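Processed glycerol phosphate lipoteichoic acid synthase 2 (Bacillus subtilis, PDB 2W8D) belongs to the sulfatase family of the alkaline phosphatase clan and holds a magnesium ion in an alpha/beta domain. Local coordinates at residues I35-E40 with E236-D241; P180-L185 with T191-L196; K62-N67 with P291-A296; D208-A213 with L231-E236. All coordinates share one frame; numbering follows the deposited sequence.

Contact 1 (I35-E40 with E236-D241); sequences IYVSLE and EQFFND. With MG (magnesium ion), chain C.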
loop_
_atom_site.group_PDB
_atom_site.type_symbol
_atom_site.label_atom_id
_atom_site.label_comp_id
_atom_site.label_asym_id
_atom_site.label_seq_id
_atom_site.Cartn_x
_atom_site.Cartn_y
_atom_site.Cartn_z
ATOM N N ILE A 35 -4.391 11.220 3.747
ATOM C CA ILE A 35 -4.264 11.221 2.297
ATOM C C ILE A 35 -3.378 10.007 1.930
ATOM O O ILE A 35 -2.183 9.984 2.222
ATOM C CB ILE A 35 -3.609 12.551 1.802
ATOM C CG1 ILE A 35 -4.495 13.778 2.098
ATOM C CG2 ILE A 35 -3.264 12.475 0.319
ATOM C CD1 ILE A 35 -3.802 15.144 1.900
ATOM N N TYR A 36 -3.959 8.983 1.317
ATOM C CA TYR A 36 -3.152 7.874 0.861
ATOM C C TYR A 36 -2.774 8.156 -0.577
ATOM O O TYR A 36 -3.598 8.681 -1.343
ATOM C CB TYR A 36 -3.944 6.549 0.905
ATOM C CG TYR A 36 -3.894 5.775 2.180
ATOM C CD1 TYR A 36 -4.788 6.028 3.213
ATOM C CD2 TYR A 36 -3.003 4.715 2.327
ATOM C CE1 TYR A 36 -4.782 5.266 4.391
ATOM C CE2 TYR A 36 -2.981 3.942 3.502
ATOM C CZ TYR A 36 -3.878 4.239 4.528
ATOM O OH TYR A 36 -3.851 3.488 5.677
ATOM N N VAL A 37 -1.561 7.776 -0.953
ATOM C CA VAL A 37 -1.118 7.766 -2.350
ATOM C C VAL A 37 -0.528 6.416 -2.719
ATOM O O VAL A 37 0.444 5.981 -2.121
ATOM C CB VAL A 37 -0.036 8.821 -2.654
ATOM C CG1 VAL A 37 0.284 8.798 -4.138
ATOM C CG2 VAL A 37 -0.505 10.226 -2.178
ATOM N N SER A 38 -1.137 5.758 -3.698
ATOM C CA SER A 38 -0.629 4.522 -4.237
ATOM C C SER A 38 0.313 4.839 -5.383
ATOM O O SER A 38 -0.116 5.339 -6.423
ATOM C CB SER A 38 -1.804 3.666 -4.734
ATOM O OG SER A 38 -1.375 2.612 -5.579
ATOM N N LEU A 39 1.598 4.533 -5.181
ATOM C CA LEU A 39 2.700 4.780 -6.134
ATOM C C LEU A 39 2.871 3.584 -7.037
ATOM O O LEU A 39 3.527 2.596 -6.659
ATOM C CB LEU A 39 3.988 4.987 -5.358
ATOM C CG LEU A 39 3.955 6.118 -4.331
ATOM C CD1 LEU A 39 5.212 6.157 -3.500
ATOM C CD2 LEU A 39 3.746 7.467 -5.013
ATOM N N GLU A 40 2.278 3.651 -8.219
ATOM C CA GLU A 40 2.176 2.521 -9.134
ATOM C C GLU A 40 3.522 1.849 -9.447
ATOM O O GLU A 40 4.474 2.524 -9.921
ATOM C CB GLU A 40 1.547 3.009 -10.454
ATOM C CG GLU A 40 1.203 1.934 -11.475
ATOM C CD GLU A 40 0.484 0.725 -10.890
ATOM O OE1 GLU A 40 -0.659 0.867 -10.365
ATOM O OE2 GLU A 40 1.080 -0.382 -10.948
ATOM N N GLU A 236 6.142 15.466 -5.891
ATOM C CA GLU A 236 6.673 16.811 -5.583
ATOM C C GLU A 236 5.633 17.905 -5.825
ATOM O O GLU A 236 5.347 18.704 -4.924
ATOM C CB GLU A 236 7.966 17.108 -6.381
ATOM C CG GLU A 236 8.456 18.581 -6.248
ATOM C CD GLU A 236 9.744 18.891 -7.010
ATOM O OE1 GLU A 236 10.085 18.202 -7.990
ATOM O OE2 GLU A 236 10.418 19.877 -6.638
ATOM N N GLN A 237 5.042 17.934 -7.020
ATOM C CA GLN A 237 4.004 18.947 -7.312
ATOM C C GLN A 237 2.832 18.801 -6.329
ATOM O O GLN A 237 2.441 19.764 -5.692
ATOM C CB GLN A 237 3.550 18.875 -8.776
ATOM C CG GLN A 237 2.234 19.582 -9.096
ATOM C CD GLN A 237 1.366 18.788 -10.072
ATOM O OE1 GLN A 237 1.836 18.393 -11.135
ATOM N NE2 GLN A 237 0.083 18.549 -9.706
ATOM N N PHE A 238 2.302 17.601 -6.170
ATOM C CA PHE A 238 1.238 17.338 -5.182
ATOM C C PHE A 238 1.557 17.892 -3.782
ATOM O O PHE A 238 0.720 18.577 -3.167
ATOM C CB PHE A 238 0.953 15.840 -5.119
ATOM C CG PHE A 238 -0.248 15.460 -4.306
ATOM C CD1 PHE A 238 -1.488 16.116 -4.472
ATOM C CD2 PHE A 238 -0.177 14.375 -3.432
ATOM C CE1 PHE A 238 -2.634 15.712 -3.737
ATOM C CE2 PHE A 238 -1.331 13.944 -2.693
ATOM C CZ PHE A 238 -2.568 14.623 -2.853
ATOM N N PHE A 239 2.757 17.601 -3.283
ATOM C CA PHE A 239 3.229 18.151 -2.008
ATOM C C PHE A 239 3.306 19.675 -2.011
ATOM O O PHE A 239 2.861 20.301 -1.058
ATOM C CB PHE A 239 4.605 17.576 -1.641
ATOM C CG PHE A 239 4.555 16.317 -0.812
ATOM C CD1 PHE A 239 3.813 15.231 -1.210
ATOM C CD2 PHE A 239 5.267 16.233 0.366
ATOM C CE1 PHE A 239 3.794 14.076 -0.449
ATOM C CE2 PHE A 239 5.239 15.075 1.127
ATOM C CZ PHE A 239 4.537 14.014 0.727
ATOM N N ASN A 240 3.867 20.288 -3.056
ATOM C CA ASN A 240 3.894 21.761 -3.125
ATOM C C ASN A 240 2.484 22.321 -2.994
ATOM O O ASN A 240 2.243 23.212 -2.197
ATOM C CB ASN A 240 4.528 22.281 -4.422
ATOM C CG ASN A 240 6.024 22.022 -4.503
ATOM O OD1 ASN A 240 6.761 22.086 -3.505
ATOM N ND2 ASN A 240 6.491 21.738 -5.712
ATOM N N ASP A 241 1.550 21.769 -3.762
ATOM C CA ASP A 241 0.141 22.205 -3.710
ATOM C C ASP A 241 -0.543 21.914 -2.371
ATOM O O ASP A 241 -1.336 22.715 -1.908
ATOM C CB ASP A 241 -0.665 21.644 -4.884
ATOM C CG ASP A 241 -0.277 22.267 -6.228
ATOM O OD1 ASP A 241 0.408 23.307 -6.251
ATOM O OD2 ASP A 241 -0.657 21.711 -7.282
HETATM MG MG MG C . -0.434 -1.301 -9.861
#
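In the helix-on-sheet core behind the magnesium site, Ile35 and Val37 of strand 33-39 meet the ring of Phe238 on helix 219-244. The contact is small and wholly apolar. Two methyl groups converge on one corner of the ring. Ile35 CG2 comes in at the ring edge, near the ring plane, 3.9 Å from Phe238 CE2. Ile35 CG2 is also 3.9 Å from Phe238 CZ. Val37 CG2 lies obliquely to the same ring, 3.8 Å from Phe238 CE2. The Phe238 side chain has CG anti to the backbone N (chi1 -171°), which sends the ring off the helix and down to the strand. The CA atoms of Val37 and Phe238 stay 10.3 Å apart, so the ring bridges most of the gap.

This is the alpha/beta layering of the alkaline phosphatase clan. Strand 33-39 runs parallel between strands 189-194 and 251-257, and its alternate residues Ile35 and Val37 face the helix. Tyr36 points away from it. Phe238 also stacks on Phe175 of helix 171-183 and meets Phe193 with the ring planes at about 55°.

Past its C-terminal end, the strand delivers Glu40 to the metal. Both carboxylate oxygens bind, Glu40 OE1 at 2.2 Å and Glu40 OE2 at 2.1 Å from the magnesium ion. A bend at chi2 (46°) helps turn the carboxylate to it. Phosphothreonine Thr84, Asp258 and His259 complete the protein side of the site. Thr195 OG1 bonds to Glu40 N and Asn198 ND2 to Glu40 O, which probably helps hold the backbone of Glu40 in place.

Contact 2 (P180-L185 with T191-L196); sequences PLLESL and TKFITL
The end of helix 171-183 packs back on strand 189-194, the next strand in the chain, where Leu182 touches Thr191 and Phe193, and Leu185 touches Thr191. The strand is part of the parallel section of the main sheet, and the helix lies over one face of it. Thr191 CG2 meets both leucines. Leu185 CD2 comes within 3.5 Å of Thr191 CG2, and Leu182 CD1 lies 3.8 Å from that same CG2. The Leu182 and Thr191 side chains cross at about a right angle. Leu182 CD1 also reaches the edge of the Phe193 ring, near its plane, 4.2 Å from CZ. Leu182 has CG anti to the backbone N (chi1 179°), which sets CD1 against Thr191 and Phe193.

The chain leaves the helix in a tight turn. Leu181 O accepts from both Ser184 OG, at 3.1 Å, and Ser184 N. The two donors approach from the same face of the carbonyl plane. Leu185 N then bonds to Leu182 O at 3.2 Å. This turn probably keeps Leu185 close enough to join Leu182 on the sheet.

Phe193 also stacks with Phe129 of strand 125-130. Of the touching side chains, Thr191 has the one polar atom, OG1, and it bonds to Val34 O. The threonine thus gives its hydroxyl to the neighbouring strand and its methyl to the leucines, which leaves the interface itself apolar.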
loop_
_atom_site.group_PDB
_atom_site.type_symbol
_atom_site.label_atom_id
_atom_site.label_comp_id
_atom_site.label_asym_id
_atom_site.label_seq_id
_atom_site.Cartn_x
_atom_site.Cartn_y
_atom_site.Cartn_z
ATOM N N PRO A 180 -8.923 21.233 -6.463
ATOM C CA PRO A 180 -10.230 21.812 -6.064
ATOM C C PRO A 180 -11.228 20.759 -5.601
ATOM O O PRO A 180 -12.077 21.026 -4.767
ATOM C CB PRO A 180 -10.743 22.507 -7.341
ATOM C CG PRO A 180 -9.883 21.983 -8.459
ATOM C CD PRO A 180 -8.567 21.571 -7.854
ATOM N N LEU A 181 -11.113 19.548 -6.125
ATOM C CA LEU A 181 -11.995 18.507 -5.681
ATOM C C LEU A 181 -11.654 18.181 -4.227
ATOM O O LEU A 181 -12.529 18.082 -3.380
ATOM C CB LEU A 181 -11.894 17.298 -6.605
ATOM C CG LEU A 181 -12.200 17.636 -8.067
ATOM C CD1 LEU A 181 -11.832 16.457 -8.929
ATOM C CD2 LEU A 181 -13.714 18.091 -8.304
ATOM N N LEU A 182 -10.377 18.075 -3.922
ATOM C CA LEU A 182 -9.957 17.732 -2.570
ATOM C C LEU A 182 -10.271 18.822 -1.551
ATOM O O LEU A 182 -10.626 18.516 -0.413
ATOM C CB LEU A 182 -8.466 17.441 -2.537
ATOM C CG LEU A 182 -7.933 17.100 -1.157
ATOM C CD1 LEU A 182 -8.402 15.694 -0.748
ATOM C CD2 LEU A 182 -6.424 17.214 -1.179
ATOM N N GLU A 183 -10.129 20.076 -1.968
ATOM C CA GLU A 183 -10.364 21.229 -1.123
ATOM C C GLU A 183 -11.865 21.487 -0.891
ATOM O O GLU A 183 -12.235 22.281 -0.031
ATOM C CB GLU A 183 -9.672 22.465 -1.735
ATOM C CG GLU A 183 -8.129 22.331 -1.790
ATOM C CD GLU A 183 -7.420 23.179 -2.883
ATOM O OE1 GLU A 183 -8.051 24.009 -3.569
ATOM O OE2 GLU A 183 -6.190 23.002 -3.058
ATOM N N SER A 184 -12.728 20.801 -1.642
ATOM C CA SER A 184 -14.170 20.921 -1.439
ATOM C C SER A 184 -14.673 19.908 -0.379
ATOM O O SER A 184 -15.830 19.934 0.020
ATOM C CB SER A 184 -14.928 20.796 -2.776
ATOM O OG SER A 184 -15.252 19.436 -3.067
ATOM N N LEU A 185 -13.790 19.044 0.097
ATOM C CA LEU A 185 -14.205 17.981 1.013
ATOM C C LEU A 185 -14.396 18.496 2.435
ATOM O O LEU A 185 -13.499 19.115 3.007
ATOM C CB LEU A 185 -13.200 16.826 1.003
ATOM C CG LEU A 185 -13.440 15.590 0.126
ATOM C CD1 LEU A 185 -13.968 15.911 -1.261
ATOM C CD2 LEU A 185 -12.164 14.725 0.030
ATOM N N THR A 191 -8.758 10.016 2.238
ATOM C CA THR A 191 -8.724 10.047 0.771
ATOM C C THR A 191 -7.640 9.168 0.192
ATOM O O THR A 191 -6.601 8.965 0.833
ATOM C CB THR A 191 -8.484 11.466 0.219
ATOM O OG1 THR A 191 -7.342 12.046 0.858
ATOM C CG2 THR A 191 -9.671 12.319 0.487
ATOM N N LYS A 192 -7.900 8.647 -1.013
ATOM C CA LYS A 192 -6.982 7.760 -1.710
ATOM C C LYS A 192 -6.703 8.293 -3.095
ATOM O O LYS A 192 -7.646 8.512 -3.868
ATOM C CB LYS A 192 -7.564 6.343 -1.853
ATOM C CG LYS A 192 -7.712 5.536 -0.550
ATOM C CD LYS A 192 -9.030 4.691 -0.555
ATOM C CE LYS A 192 -9.133 3.817 -1.781
ATOM N NZ LYS A 192 -7.897 2.959 -1.905
ATOM N N PHE A 193 -5.416 8.478 -3.408
ATOM C CA PHE A 193 -4.997 8.843 -4.751
ATOM C C PHE A 193 -4.297 7.679 -5.457
ATOM O O PHE A 193 -3.212 7.233 -5.042
ATOM C CB PHE A 193 -4.074 10.060 -4.684
ATOM C CG PHE A 193 -4.787 11.342 -4.331
ATOM C CD1 PHE A 193 -5.101 12.256 -5.312
ATOM C CD2 PHE A 193 -5.144 11.622 -3.017
ATOM C CE1 PHE A 193 -5.771 13.442 -4.985
ATOM C CE2 PHE A 193 -5.777 12.779 -2.686
ATOM C CZ PHE A 193 -6.101 13.713 -3.666
ATOM N N ILE A 194 -4.928 7.152 -6.503
ATOM C CA ILE A 194 -4.358 6.002 -7.208
ATOM C C ILE A 194 -3.696 6.469 -8.503
ATOM O O ILE A 194 -4.386 6.822 -9.467
ATOM C CB ILE A 194 -5.413 4.896 -7.514
ATOM C CG1 ILE A 194 -6.374 4.670 -6.324
ATOM C CG2 ILE A 194 -4.694 3.568 -8.033
ATOM C CD1 ILE A 194 -5.736 4.127 -5.042
ATOM N N THR A 195 -2.362 6.497 -8.506
ATOM C CA THR A 195 -1.598 6.960 -9.664
ATOM C C THR A 195 -1.677 5.901 -10.750
ATOM O O THR A 195 -1.989 4.767 -10.456
ATOM C CB THR A 195 -0.109 7.292 -9.311
ATOM O OG1 THR A 195 0.622 6.104 -8.903
ATOM C CG2 THR A 195 -0.068 8.340 -8.214
ATOM N N LEU A 196 -1.341 6.282 -11.982
ATOM C CA LEU A 196 -1.471 5.469 -13.197
ATOM C C LEU A 196 -0.237 5.385 -14.091
ATOM O O LEU A 196 -0.090 4.399 -14.837
ATOM C CB LEU A 196 -2.557 6.079 -14.087
ATOM C CG LEU A 196 -3.950 5.547 -13.792
ATOM C CD1 LEU A 196 -4.995 6.234 -14.640
ATOM C CD2 LEU A 196 -3.982 4.001 -13.930
#

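Contact 3 (K62-N67 with P291-A296); sequences KLAHDN and PLFIHA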
loop_
_atom_site.group_PDB
_atom_site.type_symbol
_atom_site.label_atom_id
_atom_site.label_comp_id
_atom_site.label_asym_id
_atom_site.label_seq_id
_atom_site.Cartn_x
_atom_site.Cartn_y
_atom_site.Cartn_z
ATOM N N LYS A 62 14.534 12.686 -0.750
ATOM C CA LYS A 62 14.609 13.707 0.302
ATOM C C LYS A 62 13.728 13.285 1.492
ATOM O O LYS A 62 14.147 13.344 2.637
ATOM C CB LYS A 62 14.215 15.094 -0.224
ATOM C CG LYS A 62 14.686 16.219 0.675
ATOM C CD LYS A 62 14.152 17.591 0.251
ATOM C CE LYS A 62 12.651 17.726 0.470
ATOM N NZ LYS A 62 12.249 19.168 0.496
ATOM N N LEU A 63 12.536 12.806 1.212
ATOM C CA LEU A 63 11.654 12.304 2.274
ATOM C C LEU A 63 12.284 11.147 3.038
ATOM O O LEU A 63 12.154 11.055 4.258
ATOM C CB LEU A 63 10.327 11.826 1.678
ATOM C CG LEU A 63 9.533 12.863 0.892
ATOM C CD1 LEU A 63 8.258 12.250 0.409
ATOM C CD2 LEU A 63 9.240 14.098 1.774
ATOM N N ALA A 64 12.918 10.247 2.288
ATOM C CA ALA A 64 13.629 9.131 2.846
ATOM C C ALA A 64 14.749 9.591 3.756
ATOM O O ALA A 64 15.063 8.897 4.718
ATOM C CB ALA A 64 14.168 8.212 1.727
ATOM N N HIS A 65 15.326 10.769 3.486
ATOM C CA HIS A 65 16.471 11.219 4.258
ATOM C C HIS A 65 16.219 12.353 5.235
ATOM O O HIS A 65 17.130 12.737 5.971
ATOM C CB HIS A 65 17.667 11.515 3.340
ATOM C CG HIS A 65 18.231 10.278 2.728
ATOM N ND1 HIS A 65 18.931 9.346 3.464
ATOM C CD2 HIS A 65 18.137 9.776 1.474
ATOM C CE1 HIS A 65 19.279 8.343 2.680
ATOM N NE2 HIS A 65 18.813 8.582 1.466
ATOM N N ASP A 66 14.974 12.847 5.272
ATOM C CA ASP A 66 14.660 14.023 6.097
ATOM C C ASP A 66 14.559 13.694 7.582
ATOM O O ASP A 66 14.628 12.551 7.985
ATOM C CB ASP A 66 13.414 14.795 5.589
ATOM C CG ASP A 66 12.106 14.042 5.797
ATOM O OD1 ASP A 66 12.040 13.144 6.658
ATOM O OD2 ASP A 66 11.121 14.357 5.097
ATOM N N ASN A 67 14.378 14.723 8.391
ATOM C CA ASN A 67 14.290 14.571 9.828
ATOM C C ASN A 67 12.860 14.394 10.359
ATOM O O ASN A 67 12.655 14.359 11.568
ATOM C CB ASN A 67 14.978 15.759 10.495
ATOM C CG ASN A 67 14.479 17.128 9.968
ATOM O OD1 ASN A 67 13.421 17.242 9.334
ATOM N ND2 ASN A 67 15.252 18.176 10.254
ATOM N N PRO A 291 8.455 0.969 -1.206
ATOM C CA PRO A 291 8.611 2.035 -0.220
ATOM C C PRO A 291 7.291 2.353 0.471
ATOM O O PRO A 291 6.228 2.138 -0.115
ATOM C CB PRO A 291 9.112 3.235 -1.031
ATOM C CG PRO A 291 8.728 2.953 -2.461
ATOM C CD PRO A 291 8.496 1.439 -2.599
ATOM N N LEU A 292 7.384 2.776 1.733
ATOM C CA LEU A 292 6.259 3.236 2.502
ATOM C C LEU A 292 6.733 4.502 3.177
ATOM O O LEU A 292 7.768 4.484 3.827
ATOM C CB LEU A 292 5.829 2.212 3.549
ATOM C CG LEU A 292 4.792 2.791 4.534
ATOM C CD1 LEU A 292 3.412 3.166 3.890
ATOM C CD2 LEU A 292 4.557 1.843 5.713
ATOM N N PHE A 293 5.996 5.587 2.993
ATOM C CA PHE A 293 6.310 6.880 3.620
ATOM C C PHE A 293 5.081 7.295 4.426
ATOM O O PHE A 293 3.962 7.115 3.951
ATOM C CB PHE A 293 6.556 7.971 2.557
ATOM C CG PHE A 293 7.757 7.742 1.708
ATOM C CD1 PHE A 293 8.982 8.253 2.079
ATOM C CD2 PHE A 293 7.669 7.014 0.518
ATOM C CE1 PHE A 293 10.127 8.039 1.286
ATOM C CE2 PHE A 293 8.792 6.823 -0.272
ATOM C CZ PHE A 293 10.029 7.342 0.125
ATOM N N ILE A 294 5.283 7.797 5.644
ATOM C CA ILE A 294 4.202 8.381 6.420
ATOM C C ILE A 294 4.689 9.731 6.965
ATOM O O ILE A 294 5.624 9.777 7.770
ATOM C CB ILE A 294 3.776 7.510 7.637
ATOM C CG1 ILE A 294 3.241 6.152 7.223
ATOM C CG2 ILE A 294 2.731 8.215 8.448
ATOM C CD1 ILE A 294 3.038 5.246 8.400
ATOM N N HIS A 295 4.068 10.813 6.513
ATOM C CA HIS A 295 4.309 12.104 7.120
ATOM C C HIS A 295 3.049 12.486 7.862
ATOM O O HIS A 295 2.017 12.752 7.267
ATOM C CB HIS A 295 4.706 13.163 6.095
ATOM C CG HIS A 295 5.078 14.476 6.719
ATOM N ND1 HIS A 295 4.149 15.445 7.020
ATOM C CD2 HIS A 295 6.273 14.958 7.145
ATOM C CE1 HIS A 295 4.748 16.472 7.602
ATOM N NE2 HIS A 295 6.040 16.200 7.688
ATOM N N ALA A 296 3.133 12.404 9.183
ATOM C CA ALA A 296 2.065 12.741 10.077
ATOM C C ALA A 296 2.498 14.064 10.643
ATOM O O ALA A 296 3.557 14.172 11.289
ATOM C CB ALA A 296 1.953 11.715 11.153
#
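Phe293 of strand 292-296 packs against Leu63 and Ala64 of helix 58-65, joining that helix to the antiparallel part of the main sheet. Strand 292-296 pairs antiparallel with both 70-76 and 251-257. The tight part is the ring of Phe293, buried between sheet and helix. Phe293 CG lies anti to its carbonyl carbon (chi1 -65°), which sets the CE1 corner against the helix backbone. Ala64 N sits at the ring edge, near the plane, 3.7 Å from Phe293 CE1, and Ala64 CA lies in the ring plane at that edge. Leu63 CB approaches obliquely and is 3.8 Å from both CD1 and CE1 of Phe293. Ala64 CB adds a looser touch, 4.1 Å from Phe293 CE1. The small alanine probably helps the helix come near, with the Ala64 and Phe293 CA atoms 7.7 Å apart. Tyr71 stacks on the Phe293 ring, and Met255 of strand 251-257 touches both Leu63 and Phe293.

The solvent side is looser. Lys62, His65 and Asn67 are exposed and make no contact with the strand. Asp66, the first residue beyond the helix, points toward the strand, but Asp66 OD2 stays 5.3 Å from His295 CD2. Its OD1 forms a salt bridge with Lys303, and its OD2 bonds to Thr69 OG1. His295 is buried; it stacks on Tyr248 and uses NE2 to bond Glu68 OE1. Asp66 OD2 remains 6.0 Å from His295 NE2.

Contact 4 (D208-A213 with L231-E236); sequences DTDFPA and LDQSIE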
loop_
_atom_site.group_PDB
_atom_site.type_symbol
_atom_site.label_atom_id
_atom_site.label_comp_id
_atom_site.label_asym_id
_atom_site.label_seq_id
_atom_site.Cartn_x
_atom_site.Cartn_y
_atom_site.Cartn_z
ATOM N N ASP A 208 7.445 14.617 -21.845
ATOM C CA ASP A 208 6.817 14.711 -20.531
ATOM C C ASP A 208 7.803 14.573 -19.377
ATOM O O ASP A 208 7.508 14.978 -18.250
ATOM C CB ASP A 208 5.663 13.727 -20.398
ATOM C CG ASP A 208 4.335 14.358 -20.765
ATOM O OD1 ASP A 208 4.278 15.592 -21.026
ATOM O OD2 ASP A 208 3.336 13.615 -20.788
ATOM N N THR A 209 8.975 14.018 -19.666
ATOM C CA THR A 209 10.074 14.067 -18.715
ATOM C C THR A 209 11.409 14.112 -19.472
ATOM O O THR A 209 11.469 13.796 -20.668
ATOM C CB THR A 209 9.941 12.941 -17.612
ATOM O OG1 THR A 209 9.886 13.548 -16.308
ATOM C CG2 THR A 209 11.052 11.845 -17.700
ATOM N N ASP A 210 12.458 14.563 -18.793
ATOM C CA ASP A 210 13.762 14.777 -19.441
ATOM C C ASP A 210 14.814 13.729 -19.064
ATOM O O ASP A 210 15.969 13.793 -19.510
ATOM C CB ASP A 210 14.293 16.180 -19.129
ATOM C CG ASP A 210 14.295 16.492 -17.633
ATOM O OD1 ASP A 210 13.344 16.076 -16.915
ATOM O OD2 ASP A 210 15.248 17.170 -17.184
ATOM N N PHE A 211 14.415 12.769 -18.245
ATOM C CA PHE A 211 15.362 11.810 -17.692
ATOM C C PHE A 211 15.924 10.848 -18.738
ATOM O O PHE A 211 15.192 10.407 -19.606
ATOM C CB PHE A 211 14.672 11.023 -16.580
ATOM C CG PHE A 211 15.602 10.546 -15.520
ATOM C CD1 PHE A 211 16.123 11.437 -14.588
ATOM C CD2 PHE A 211 15.967 9.198 -15.453
ATOM C CE1 PHE A 211 16.996 10.998 -13.607
ATOM C CE2 PHE A 211 16.840 8.738 -14.470
ATOM C CZ PHE A 211 17.369 9.636 -13.554
ATOM N N PRO A 212 17.217 10.496 -18.643
ATOM C CA PRO A 212 17.733 9.446 -19.524
ATOM C C PRO A 212 17.142 8.058 -19.225
ATOM O O PRO A 212 16.656 7.789 -18.107
ATOM C CB PRO A 212 19.225 9.434 -19.208
ATOM C CG PRO A 212 19.298 9.892 -17.816
ATOM C CD PRO A 212 18.252 10.971 -17.711
ATOM N N ALA A 213 17.163 7.179 -20.219
ATOM C CA ALA A 213 16.755 5.798 -19.979
ATOM C C ALA A 213 18.031 5.102 -19.549
ATOM O O ALA A 213 19.107 5.506 -19.962
ATOM C CB ALA A 213 16.167 5.171 -21.241
ATOM N N LEU A 231 6.821 10.048 -12.064
ATOM C CA LEU A 231 6.062 9.818 -10.826
ATOM C C LEU A 231 6.610 10.706 -9.688
ATOM O O LEU A 231 5.852 11.361 -8.980
ATOM C CB LEU A 231 6.118 8.331 -10.417
ATOM C CG LEU A 231 5.301 7.907 -9.177
ATOM C CD1 LEU A 231 3.885 8.525 -9.136
ATOM C CD2 LEU A 231 5.157 6.393 -9.038
ATOM N N ASP A 232 7.924 10.721 -9.542
ATOM C CA ASP A 232 8.566 11.506 -8.504
ATOM C C ASP A 232 8.297 13.024 -8.620
ATOM O O ASP A 232 8.032 13.677 -7.631
ATOM C CB ASP A 232 10.056 11.241 -8.512
ATOM C CG ASP A 232 10.765 11.878 -7.345
ATOM O OD1 ASP A 232 10.626 11.297 -6.237
ATOM O OD2 ASP A 232 11.468 12.924 -7.537
ATOM N N GLN A 233 8.345 13.570 -9.825
ATOM C CA GLN A 233 7.952 14.968 -10.049
ATOM C C GLN A 233 6.495 15.244 -9.705
ATOM O O GLN A 233 6.181 16.306 -9.181
ATOM C CB GLN A 233 8.277 15.392 -11.479
ATOM C CG GLN A 233 9.790 15.313 -11.772
ATOM C CD GLN A 233 10.172 15.666 -13.211
ATOM O OE1 GLN A 233 9.415 15.423 -14.155
ATOM N NE2 GLN A 233 11.358 16.242 -13.378
ATOM N N SER A 234 5.613 14.294 -9.998
ATOM C CA SER A 234 4.193 14.393 -9.701
ATOM C C SER A 234 3.945 14.462 -8.208
ATOM O O SER A 234 3.076 15.186 -7.775
ATOM C CB SER A 234 3.432 13.167 -10.237
ATOM O OG SER A 234 3.613 12.972 -11.630
ATOM N N ILE A 235 4.683 13.686 -7.420
ATOM C CA ILE A 235 4.501 13.683 -5.968
ATOM C C ILE A 235 4.984 15.023 -5.407
ATOM O O ILE A 235 4.307 15.629 -4.565
ATOM C CB ILE A 235 5.255 12.519 -5.266
ATOM C CG1 ILE A 235 4.728 11.161 -5.746
ATOM C CG2 ILE A 235 5.198 12.680 -3.721
ATOM C CD1 ILE A 235 3.201 11.110 -5.864
ATOM N N GLU A 236 6.142 15.466 -5.891
ATOM C CA GLU A 236 6.673 16.811 -5.583
ATOM C C GLU A 236 5.633 17.905 -5.825
ATOM O O GLU A 236 5.347 18.704 -4.924
ATOM C CB GLU A 236 7.966 17.108 -6.381
ATOM C CG GLU A 236 8.456 18.581 -6.248
ATOM C CD GLU A 236 9.744 18.891 -7.010
ATOM O OE1 GLU A 236 10.085 18.202 -7.990
ATOM O OE2 GLU A 236 10.418 19.877 -6.638
#
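The CA atoms of Thr209 and Gln233 are the nearest across the segments, 9.0 Å apart. Segment 208-213 is an irregular loop. Thr209 is extended, and Asp210 breaks that course. Segment 231-236 is regular helix, with Ile235 N bonded to Leu231 O at 3.0 Å and Glu236 N to Asp232 O at 3.1 Å. The gap is wide, and the long Gln233 side chain covers most of it.

Gln233 does most of the reaching. Its chain is extended beyond CG (chi2 177°) and carries the amide out to the loop. The two ends of the amide meet different residues. Gln233 OE1 lies 2.9 Å from Thr209 OG1, the two side chains meeting at a slant. Gln233 NE2 lies 4.1 Å from Asp210 OD1, with carboxylate and amide planes only 18° apart. That second distance is only a loose approach.

The loop leads from strand 189-194 into helix 219-244, and this contact sets it beside a later turn of that helix. Lys172 of helix 171-183 reaches both. Its NZ bonds to Gln233 OE1 and, weakly, to Asp208 O. Asp208 OD2 forms a salt bridge with Lys170. Further along, Phe211 stacks with His229.

The contact is polar and lies at the surface. The lysine probably polarises the Gln233 carbonyl. Lys172 probably also helps hold the loop near the glutamine, though its bond to Asp208 O is weak.

Overall arrangement
Contacts 1, 2 and 3 all rest on the main sheet, and contact 4 adds a surface loop. Contacts 1 and 2 lie side by side, centres 10 Å apart. Tyr36 N bonds to Thr191 O at 2.7 Å, and Phe238 CZ meets Phe193 CE2 at 3.7 Å. Helix 219-244 serves contacts 1 and 4, which share Glu236; Leu39 CD2 packs on Ile235 CD1 at 3.8 Å. Contact 3 touches contact 1 through Leu63 CD1 and Phe239 CZ, 4.1 Å apart, but stays about 11 Å from contact 2 at the nearest atoms. Contact 1 holds the magnesium ligand Glu40. The side chain of Phe193 in contact 2 is about 13 Å from the ion.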